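Local coordinates for protein apicoplast TIC22, putative (PDB 4E6Z) that is an essential chaperone required for protein import into the apicoplast, the relict plastid of the malaria parasite, at residues L74-Y85 against G126-K136. Numbering follows the deposited sequence.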
loop_
_atom_site.group_PDB
_atom_site.type_symbol
_atom_site.label_atom_id
_atom_site.label_comp_id
_atom_site.label_asym_id
_atom_site.label_seq_id
_atom_site.Cartn_x
_atom_site.Cartn_y
_atom_site.Cartn_z
ATOM N N LEU A 74 0.982 -0.967 -10.755
ATOM C CA LEU A 74 1.385 -0.487 -9.436
ATOM C C LEU A 74 1.349 1.036 -9.370
ATOM O O LEU A 74 1.416 1.625 -8.290
ATOM C CB LEU A 74 2.797 -0.972 -9.105
ATOM C CG LEU A 74 3.040 -2.482 -9.109
ATOM C CD1 LEU A 74 4.476 -2.794 -8.708
ATOM C CD2 LEU A 74 2.074 -3.160 -8.183
ATOM N N GLU A 75 1.235 1.666 -10.533
ATOM C CA GLU A 75 1.332 3.117 -10.641
ATOM C C GLU A 75 0.160 3.820 -9.959
ATOM O O GLU A 75 0.308 4.926 -9.435
ATOM C CB GLU A 75 1.421 3.530 -12.113
ATOM C CG GLU A 75 2.211 4.802 -12.364
ATOM C CD GLU A 75 2.498 5.025 -13.841
ATOM O OE1 GLU A 75 1.919 4.298 -14.678
ATOM O OE2 GLU A 75 3.302 5.924 -14.164
ATOM N N VAL A 76 -1.001 3.172 -9.963
ATOM C CA VAL A 76 -2.209 3.759 -9.387
ATOM C C VAL A 76 -2.257 3.635 -7.863
ATOM O O VAL A 76 -3.155 4.174 -7.216
ATOM C CB VAL A 76 -3.482 3.125 -9.976
ATOM C CG1 VAL A 76 -3.450 3.199 -11.492
ATOM C CG2 VAL A 76 -3.616 1.684 -9.508
ATOM N N ILE A 77 -1.296 2.919 -7.294
ATOM C CA ILE A 77 -1.229 2.766 -5.848
ATOM C C ILE A 77 -0.321 3.833 -5.234
ATOM O O ILE A 77 0.887 3.835 -5.471
ATOM C CB ILE A 77 -0.697 1.379 -5.458
ATOM C CG1 ILE A 77 -1.510 0.281 -6.148
ATOM C CG2 ILE A 77 -0.716 1.210 -3.945
ATOM C CD1 ILE A 77 -0.865 -1.086 -6.081
ATOM N N PRO A 78 -0.909 4.750 -4.448
ATOM C CA PRO A 78 -0.163 5.813 -3.769
ATOM C C PRO A 78 0.728 5.257 -2.666
ATOM O O PRO A 78 0.359 4.280 -2.014
ATOM C CB PRO A 78 -1.268 6.678 -3.144
ATOM C CG PRO A 78 -2.528 6.291 -3.855
ATOM C CD PRO A 78 -2.355 4.847 -4.187
ATOM N N VAL A 79 1.892 5.871 -2.478
ATOM C CA VAL A 79 2.775 5.561 -1.360
ATOM C C VAL A 79 3.220 6.877 -0.722
ATOM O O VAL A 79 3.443 7.872 -1.420
ATOM C CB VAL A 79 4.010 4.766 -1.811
ATOM C CG1 VAL A 79 4.972 4.549 -0.634
ATOM C CG2 VAL A 79 3.589 3.447 -2.424
ATOM N N PHE A 80 3.347 6.886 0.600
ATOM C CA PHE A 80 3.593 8.129 1.317
ATOM C C PHE A 80 4.888 8.123 2.113
ATOM O O PHE A 80 5.236 7.136 2.754
ATOM C CB PHE A 80 2.407 8.465 2.221
ATOM C CG PHE A 80 1.110 8.580 1.482
ATOM C CD1 PHE A 80 0.678 9.802 0.993
ATOM C CD2 PHE A 80 0.332 7.455 1.249
ATOM C CE1 PHE A 80 -0.517 9.903 0.297
ATOM C CE2 PHE A 80 -0.856 7.549 0.554
ATOM C CZ PHE A 80 -1.285 8.775 0.080
ATOM N N LEU A 81 5.601 9.244 2.050
ATOM C CA LEU A 81 6.830 9.418 2.810
ATOM C C LEU A 81 6.782 10.721 3.588
ATOM O O LEU A 81 6.011 11.625 3.268
ATOM C CB LEU A 81 8.047 9.420 1.886
ATOM C CG LEU A 81 8.404 8.163 1.094
ATOM C CD1 LEU A 81 7.624 8.125 -0.198
ATOM C CD2 LEU A 81 9.890 8.135 0.796
ATOM N N ILE A 82 7.604 10.815 4.622
ATOM C CA ILE A 82 7.751 12.064 5.350
ATOM C C ILE A 82 9.041 12.716 4.861
ATOM O O ILE A 82 10.082 12.067 4.783
ATOM C CB ILE A 82 7.769 11.849 6.879
ATOM C CG1 ILE A 82 6.391 11.402 7.375
ATOM C CG2 ILE A 82 8.165 13.131 7.593
ATOM C CD1 ILE A 82 5.955 10.052 6.871
ATOM N N THR A 83 8.966 13.987 4.495
ATOM C CA THR A 83 10.118 14.658 3.910
ATOM C C THR A 83 10.278 16.059 4.465
ATOM O O THR A 83 9.378 16.576 5.130
ATOM C CB THR A 83 9.973 14.781 2.377
ATOM O OG1 THR A 83 8.929 15.714 2.066
ATOM C CG2 THR A 83 9.650 13.430 1.748
ATOM N N ASN A 84 11.426 16.672 4.181
ATOM C CA ASN A 84 11.586 18.104 4.376
ATOM C C ASN A 84 10.892 18.821 3.223
ATOM O O ASN A 84 10.267 18.180 2.377
ATOM C CB ASN A 84 13.069 18.497 4.464
ATOM C CG ASN A 84 13.852 18.151 3.205
ATOM O OD1 ASN A 84 13.284 17.978 2.128
ATOM N ND2 ASN A 84 15.168 18.054 3.340
ATOM N N TYR A 85 11.009 20.142 3.180
ATOM C CA TYR A 85 10.295 20.932 2.181
ATOM C C TYR A 85 10.868 20.788 0.769
ATOM O O TYR A 85 10.210 21.134 -0.212
ATOM C CB TYR A 85 10.230 22.400 2.606
ATOM C CG TYR A 85 9.136 22.687 3.608
ATOM C CD1 TYR A 85 8.840 21.784 4.621
ATOM C CD2 TYR A 85 8.402 23.863 3.546
ATOM C CE1 TYR A 85 7.839 22.041 5.538
ATOM C CE2 TYR A 85 7.403 24.131 4.460
ATOM C CZ TYR A 85 7.125 23.216 5.453
ATOM O OH TYR A 85 6.129 23.477 6.368
ATOM N N GLY A 126 7.786 22.830 11.415
ATOM C CA GLY A 126 7.815 23.691 10.245
ATOM C C GLY A 126 8.706 23.180 9.128
ATOM O O GLY A 126 8.816 23.810 8.075
ATOM N N ASN A 127 9.330 22.026 9.349
ATOM C CA ASN A 127 10.290 21.472 8.399
ATOM C C ASN A 127 9.883 20.125 7.803
ATOM O O ASN A 127 10.667 19.506 7.086
ATOM C CB ASN A 127 11.661 21.321 9.060
ATOM C CG ASN A 127 12.153 22.609 9.686
ATOM O OD1 ASN A 127 12.010 23.689 9.110
ATOM N ND2 ASN A 127 12.740 22.501 10.873
ATOM N N ILE A 128 8.677 19.655 8.101
ATOM C CA ILE A 128 8.272 18.349 7.581
ATOM C C ILE A 128 6.866 18.290 6.984
ATOM O O ILE A 128 5.958 19.002 7.406
ATOM C CB ILE A 128 8.465 17.218 8.616
ATOM C CG1 ILE A 128 7.606 17.450 9.855
ATOM C CG2 ILE A 128 9.930 17.091 9.004
ATOM C CD1 ILE A 128 7.736 16.332 10.858
ATOM N N LYS A 129 6.706 17.427 5.989
ATOM C CA LYS A 129 5.436 17.279 5.299
ATOM C C LYS A 129 5.301 15.849 4.807
ATOM O O LYS A 129 6.261 15.074 4.842
ATOM C CB LYS A 129 5.365 18.229 4.097
ATOM C CG LYS A 129 6.250 17.795 2.938
ATOM C CD LYS A 129 5.993 18.604 1.680
ATOM C CE LYS A 129 6.612 17.917 0.471
ATOM N NZ LYS A 129 7.347 18.873 -0.406
ATOM N N ILE A 130 4.105 15.510 4.337
ATOM C CA ILE A 130 3.859 14.216 3.723
ATOM C C ILE A 130 4.048 14.371 2.224
ATOM O O ILE A 130 3.538 15.312 1.621
ATOM C CB ILE A 130 2.425 13.730 3.997
ATOM C CG1 ILE A 130 2.138 13.727 5.504
ATOM C CG2 ILE A 130 2.188 12.350 3.372
ATOM C CD1 ILE A 130 2.977 12.750 6.293
ATOM N N HIS A 131 4.791 13.451 1.625
ATOM C CA HIS A 131 5.014 13.479 0.188
ATOM C C HIS A 131 4.571 12.163 -0.449
ATOM O O HIS A 131 4.775 11.089 0.113
ATOM C CB HIS A 131 6.483 13.757 -0.114
ATOM C CG HIS A 131 6.792 13.829 -1.572
ATOM N ND1 HIS A 131 6.189 14.738 -2.418
ATOM C CD2 HIS A 131 7.650 13.117 -2.342
ATOM C CE1 HIS A 131 6.649 14.569 -3.642
ATOM N NE2 HIS A 131 7.540 13.592 -3.624
ATOM N N ASN A 132 3.965 12.251 -1.627
ATOM C CA ASN A 132 3.433 11.059 -2.272
ATOM C C ASN A 132 4.241 10.595 -3.478
ATOM O O ASN A 132 4.641 11.395 -4.319
ATOM C CB ASN A 132 1.967 11.270 -2.667
ATOM C CG ASN A 132 1.790 12.402 -3.660
ATOM O OD1 ASN A 132 2.038 13.567 -3.347
ATOM N ND2 ASN A 132 1.364 12.063 -4.870
ATOM N N ILE A 133 4.493 9.292 -3.534
ATOM C CA ILE A 133 4.992 8.639 -4.736
ATOM C C ILE A 133 4.014 7.513 -5.084
ATOM O O ILE A 133 2.894 7.486 -4.572
ATOM C CB ILE A 133 6.412 8.077 -4.530
ATOM C CG1 ILE A 133 6.402 6.986 -3.458
ATOM C CG2 ILE A 133 7.376 9.196 -4.138
ATOM C CD1 ILE A 133 7.710 6.245 -3.317
ATOM N N THR A 134 4.423 6.589 -5.948
ATOM C CA THR A 134 3.573 5.450 -6.281
ATOM C C THR A 134 4.257 4.128 -5.951
ATOM O O THR A 134 5.468 4.085 -5.718
ATOM C CB THR A 134 3.184 5.440 -7.769
ATOM O OG1 THR A 134 4.317 5.064 -8.561
ATOM C CG2 THR A 134 2.690 6.808 -8.195
HETATM N N MSE A 135 3.472 3.052 -5.937
HETATM C CA MSE A 135 4.004 1.713 -5.713
HETATM C C MSE A 135 4.986 1.335 -6.807
HETATM O O MSE A 135 5.919 0.569 -6.574
HETATM C CB MSE A 135 2.878 0.680 -5.655
HETATM C CG MSE A 135 2.557 0.192 -4.253
HETATM SE SE MSE A 135 4.121 -0.510 -3.310
HETATM C CE MSE A 135 4.779 -1.736 -4.675
ATOM N N LYS A 136 4.762 1.865 -8.007
ATOM C CA LYS A 136 5.693 1.679 -9.112
ATOM C C LYS A 136 7.075 2.195 -8.729
ATOM O O LYS A 136 8.057 1.451 -8.748
ATOM C CB LYS A 136 5.193 2.413 -10.358
ATOM C CG LYS A 136 6.209 2.491 -11.491
ATOM C CD LYS A 136 5.654 3.289 -12.661
ATOM C CE LYS A 136 6.678 3.437 -13.777
ATOM N NZ LYS A 136 6.146 4.228 -14.921
#
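V79, L81 and T83 pair with I133, H131 and K129 as antiparallel hydrogen-bonded partners, each giving and receiving a backbone bond, so that strands 78-83 and 129-134 form a two-stranded ribbon whose axes run at 143°. A seventh bond, from M135 N to I77 O (2.7 Å), carries the ladder into the first turn of helix 135-150. Here the selenomethionine lies alongside I77 and its CG presses tightly on I77 CG2 at 3.4 Å, while the bend at chi2 (-55°) brings SE beside V79 CG2. T134 is the N-cap of that helix. Beyond it, the extended chains of E75 and K136 run side by side to a long, weak salt bridge between OE2 and NZ (3.4 Å). On the V79-L81-T83 face, I133 holds CG1 between its backbone N and carbonyl carbon (chi1 63°), from where CD1 reaches L81 CD1 at 3.6 Å. T83 OG1 donates to N84 O (2.8 Å) and also lies against the aliphatic stem of K129, whose amine bonds S87. On the other face, I130 straddles two neighbours: CG2 touches F80 CD1 (3.8 Å) and CD1 meets I82 CG1. This F80-I82-I130 face packs against helices: I82 touches helix 106-119, whereas F80 and I130 reach Y266 of helix 261-272. M102 of strand 97-103 contacts V79 and L81, and F80 shares backbone hydrogen bonds with F103, joining the ribbon to the neighbouring mixed sheet.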